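Local coordinates for MAR1 Ribonuclease (Caenorhabditis elegans, PDB 2B34), which is probably a hydrolase of the isochorismatase family, possibly acting as a ribonuclease, with its physiological substrate not established, at residues F33-D45 with H66-N78. Residues are numbered along the deposited sequence; the frame is centred on the assembly and turned at random.
Sequences FPEIITTSRRLID and HTVPTLKEGLAEN
Leu71 is the bump that fills a hollow on the surface of helix 33-49, between Ile37, Ser40, Arg41 and Ile44, with Leu71 CD2 3.4 Å from Ile37 O and Leu71 CD1 3.7 Å from Ile37 CD1. The reverse knob is Arg41, lodged among Thr70, Leu71, Glu73 and Gly74. Its CG lies anti to the backbone N (chi1 179°) and the chain bends at chi2, which lays one face of the guanidinium over Gly74, whose CA stands 3.3 Å from the Arg41 guanidinium plane, offset toward its rim. Arg41 NE meets Asp45 OD1 at 2.8 Å in a nearly straight salt bridge, in the guanidinium plane, while Arg41 NH1 makes a weak, bent bond to Thr70 O (2.7 Å, 116°). A leucine in place of Arg41 would probably leave Asp45 without this partner and take from Thr70 O this weak donor. Gly74 is the matching hollow, since any CB there would clash with Arg41 NE and Asp45 OD1; Ile44 CG2 lies 3.4 Å from Gly74 C. At the other end, Val68 CG2 touches the Phe33 ring edge at CZ (3.7 Å). With axes 9.0 Å apart and only 11° from parallel, this is reciprocal knobs-into-holes packing of a short helix on one flanking the parallel sheet of the isochorismatase-family α/β fold.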
# COMPACT_ATOMS: atom_id res chain seq x y z
N PHE A 33 -23.09 2.11 8.03
CA PHE A 33 -24.15 2.56 7.13
C PHE A 33 -24.59 4.01 7.41
O PHE A 33 -24.61 4.84 6.50
CB PHE A 33 -25.34 1.59 7.13
CG PHE A 33 -26.34 1.87 6.04
CD1 PHE A 33 -26.12 1.44 4.73
CD2 PHE A 33 -27.52 2.57 6.32
CE1 PHE A 33 -27.05 1.70 3.72
CE2 PHE A 33 -28.45 2.83 5.32
CZ PHE A 33 -28.21 2.39 4.02
N PRO A 34 -24.92 4.33 8.68
CA PRO A 34 -25.32 5.71 8.99
C PRO A 34 -24.28 6.77 8.62
O PRO A 34 -24.64 7.85 8.13
CB PRO A 34 -25.56 5.66 10.50
CG PRO A 34 -25.94 4.24 10.77
CD PRO A 34 -25.00 3.47 9.88
N GLU A 35 -23.00 6.47 8.86
CA GLU A 35 -21.90 7.39 8.56
C GLU A 35 -21.79 7.66 7.06
O GLU A 35 -21.67 8.81 6.62
CB GLU A 35 -20.57 6.81 9.07
CG GLU A 35 -20.40 6.80 10.59
CD GLU A 35 -20.91 5.52 11.26
OE1 GLU A 35 -21.80 4.84 10.72
OE2 GLU A 35 -20.41 5.20 12.36
N ILE A 36 -21.85 6.58 6.30
CA ILE A 36 -21.75 6.58 4.85
C ILE A 36 -22.91 7.35 4.19
O ILE A 36 -22.71 8.02 3.18
CB ILE A 36 -21.62 5.12 4.33
CG1 ILE A 36 -20.16 4.78 4.01
CG2 ILE A 36 -22.51 4.83 3.13
CD1 ILE A 36 -19.28 4.61 5.22
N ILE A 37 -24.10 7.25 4.78
CA ILE A 37 -25.26 8.02 4.34
C ILE A 37 -25.03 9.52 4.57
O ILE A 37 -25.20 10.32 3.65
CB ILE A 37 -26.57 7.57 5.05
CG1 ILE A 37 -26.96 6.14 4.64
CG2 ILE A 37 -27.72 8.59 4.82
CD1 ILE A 37 -27.02 5.87 3.12
N THR A 38 -24.63 9.88 5.79
CA THR A 38 -24.30 11.27 6.11
C THR A 38 -23.27 11.84 5.14
O THR A 38 -23.43 12.95 4.62
CB THR A 38 -23.79 11.41 7.57
OG1 THR A 38 -24.82 11.02 8.47
CG2 THR A 38 -23.40 12.85 7.88
N THR A 39 -22.21 11.07 4.88
CA THR A 39 -21.12 11.52 4.02
C THR A 39 -21.52 11.53 2.54
O THR A 39 -21.17 12.45 1.81
CB THR A 39 -19.84 10.70 4.27
OG1 THR A 39 -19.53 10.75 5.67
CG2 THR A 39 -18.67 11.26 3.49
N SER A 40 -22.27 10.51 2.11
CA SER A 40 -22.82 10.50 0.75
C SER A 40 -23.75 11.69 0.51
O SER A 40 -23.76 12.26 -0.58
CB SER A 40 -23.55 9.18 0.43
OG SER A 40 -22.65 8.08 0.47
N ARG A 41 -24.51 12.08 1.54
CA ARG A 41 -25.37 13.28 1.45
C ARG A 41 -24.56 14.56 1.23
O ARG A 41 -25.00 15.47 0.53
CB ARG A 41 -26.29 13.38 2.67
CG ARG A 41 -27.23 14.62 2.71
CD ARG A 41 -28.18 14.73 1.51
NE ARG A 41 -28.81 16.05 1.47
CZ ARG A 41 -29.96 16.37 2.06
NH1 ARG A 41 -30.64 15.46 2.75
NH2 ARG A 41 -30.43 17.61 1.98
N ARG A 42 -23.36 14.62 1.82
CA ARG A 42 -22.45 15.76 1.62
C ARG A 42 -22.04 15.93 0.16
O ARG A 42 -22.00 17.05 -0.36
CB ARG A 42 -21.20 15.64 2.50
CG ARG A 42 -21.47 15.86 3.97
CD ARG A 42 -20.26 15.53 4.82
NE ARG A 42 -20.52 15.77 6.24
CZ ARG A 42 -19.60 16.15 7.12
NH1 ARG A 42 -18.35 16.37 6.74
NH2 ARG A 42 -19.94 16.34 8.38
N LEU A 43 -21.72 14.81 -0.49
CA LEU A 43 -21.33 14.82 -1.90
C LEU A 43 -22.50 15.15 -2.82
O LEU A 43 -22.33 15.89 -3.79
CB LEU A 43 -20.68 13.49 -2.30
CG LEU A 43 -19.19 13.52 -1.95
CD1 LEU A 43 -18.78 12.28 -1.22
CD2 LEU A 43 -18.33 13.80 -3.18
N ILE A 44 -23.67 14.58 -2.51
CA ILE A 44 -24.90 14.89 -3.23
C ILE A 44 -25.23 16.39 -3.16
O ILE A 44 -25.56 17.00 -4.17
CB ILE A 44 -26.08 14.02 -2.73
CG1 ILE A 44 -25.98 12.62 -3.33
CG2 ILE A 44 -27.42 14.65 -3.08
CD1 ILE A 44 -26.78 11.56 -2.58
N ASP A 45 -25.12 16.97 -1.96
CA ASP A 45 -25.32 18.41 -1.75
C ASP A 45 -24.29 19.23 -2.53
O ASP A 45 -24.63 20.23 -3.16
CB ASP A 45 -25.22 18.78 -0.27
CG ASP A 45 -26.41 18.30 0.55
OD1 ASP A 45 -27.49 18.03 -0.01
OD2 ASP A 45 -26.25 18.21 1.79
N HIS A 66 -35.76 1.18 -2.08
CA HIS A 66 -35.26 2.32 -2.83
C HIS A 66 -34.18 3.12 -2.10
O HIS A 66 -33.93 2.90 -0.92
CB HIS A 66 -36.44 3.23 -3.21
CG HIS A 66 -37.48 2.54 -4.04
ND1 HIS A 66 -37.30 2.24 -5.37
CD2 HIS A 66 -38.71 2.08 -3.71
CE1 HIS A 66 -38.37 1.63 -5.83
NE2 HIS A 66 -39.25 1.51 -4.85
N THR A 67 -33.53 4.03 -2.83
CA THR A 67 -32.53 4.94 -2.25
C THR A 67 -33.04 5.58 -0.95
O THR A 67 -34.18 6.06 -0.89
CB THR A 67 -32.14 6.06 -3.27
OG1 THR A 67 -31.68 5.46 -4.49
CG2 THR A 67 -31.04 6.96 -2.71
N VAL A 68 -32.20 5.54 0.08
CA VAL A 68 -32.47 6.14 1.39
C VAL A 68 -33.01 7.57 1.25
O VAL A 68 -32.39 8.41 0.59
CB VAL A 68 -31.19 6.10 2.28
CG1 VAL A 68 -31.36 6.95 3.54
CG2 VAL A 68 -30.83 4.66 2.64
N PRO A 69 -34.19 7.84 1.85
CA PRO A 69 -34.89 9.14 1.77
C PRO A 69 -34.00 10.38 1.87
O PRO A 69 -34.10 11.26 1.01
CB PRO A 69 -35.86 9.07 2.95
CG PRO A 69 -36.24 7.62 2.99
CD PRO A 69 -34.97 6.87 2.65
N THR A 70 -33.13 10.44 2.88
CA THR A 70 -32.26 11.60 3.10
C THR A 70 -31.40 11.93 1.87
O THR A 70 -31.18 13.10 1.57
CB THR A 70 -31.33 11.39 4.31
OG1 THR A 70 -32.08 10.85 5.40
CG2 THR A 70 -30.71 12.71 4.75
N LEU A 71 -30.93 10.90 1.18
CA LEU A 71 -30.11 11.09 -0.02
C LEU A 71 -30.92 11.66 -1.17
O LEU A 71 -30.45 12.55 -1.89
CB LEU A 71 -29.42 9.78 -0.43
CG LEU A 71 -28.47 9.13 0.59
CD1 LEU A 71 -28.02 7.77 0.11
CD2 LEU A 71 -27.26 10.01 0.90
N LYS A 72 -32.14 11.15 -1.34
CA LYS A 72 -33.07 11.64 -2.37
C LYS A 72 -33.46 13.10 -2.14
O LYS A 72 -33.64 13.84 -3.10
CB LYS A 72 -34.32 10.76 -2.42
CG LYS A 72 -34.07 9.37 -2.97
CD LYS A 72 -35.36 8.56 -3.08
CE LYS A 72 -36.17 8.96 -4.31
NZ LYS A 72 -37.38 8.10 -4.47
N GLU A 73 -33.58 13.49 -0.87
CA GLU A 73 -33.92 14.87 -0.48
C GLU A 73 -32.91 15.89 -1.01
O GLU A 73 -33.27 17.02 -1.31
CB GLU A 73 -33.99 15.00 1.04
CG GLU A 73 -35.22 14.39 1.69
CD GLU A 73 -35.22 14.59 3.20
OE1 GLU A 73 -35.26 15.76 3.66
OE2 GLU A 73 -35.20 13.58 3.93
N GLY A 74 -31.65 15.48 -1.10
CA GLY A 74 -30.58 16.38 -1.54
C GLY A 74 -30.29 16.38 -3.03
O GLY A 74 -29.58 17.26 -3.52
N LEU A 75 -30.81 15.39 -3.74
CA LEU A 75 -30.51 15.22 -5.16
C LEU A 75 -30.87 16.45 -5.98
O LEU A 75 -31.92 17.06 -5.77
CB LEU A 75 -31.24 14.00 -5.74
CG LEU A 75 -30.77 12.60 -5.33
CD1 LEU A 75 -31.65 11.56 -5.98
CD2 LEU A 75 -29.29 12.36 -5.68
N ALA A 76 -29.98 16.80 -6.91
CA ALA A 76 -30.22 17.87 -7.87
C ALA A 76 -31.50 17.59 -8.66
O ALA A 76 -31.90 16.44 -8.84
CB ALA A 76 -29.03 18.02 -8.82
N GLU A 77 -32.13 18.67 -9.12
CA GLU A 77 -33.50 18.66 -9.63
C GLU A 77 -33.88 17.60 -10.69
O GLU A 77 -34.97 17.01 -10.61
CB GLU A 77 -33.89 20.05 -10.12
CG GLU A 77 -35.38 20.22 -10.35
CD GLU A 77 -35.85 21.65 -10.16
OE1 GLU A 77 -35.18 22.57 -10.67
OE2 GLU A 77 -36.88 21.83 -9.49
N ASN A 78 -33.02 17.37 -11.67
CA ASN A 78 -33.36 16.44 -12.76
C ASN A 78 -32.52 15.16 -12.74
O ASN A 78 -32.11 14.65 -13.79
CB ASN A 78 -33.23 17.14 -14.12
CG ASN A 78 -34.23 18.28 -14.30
OD1 ASN A 78 -35.44 18.07 -14.28
ND2 ASN A 78 -33.72 19.50 -14.51
O HOH W 1 -27.00 15.90 -6.49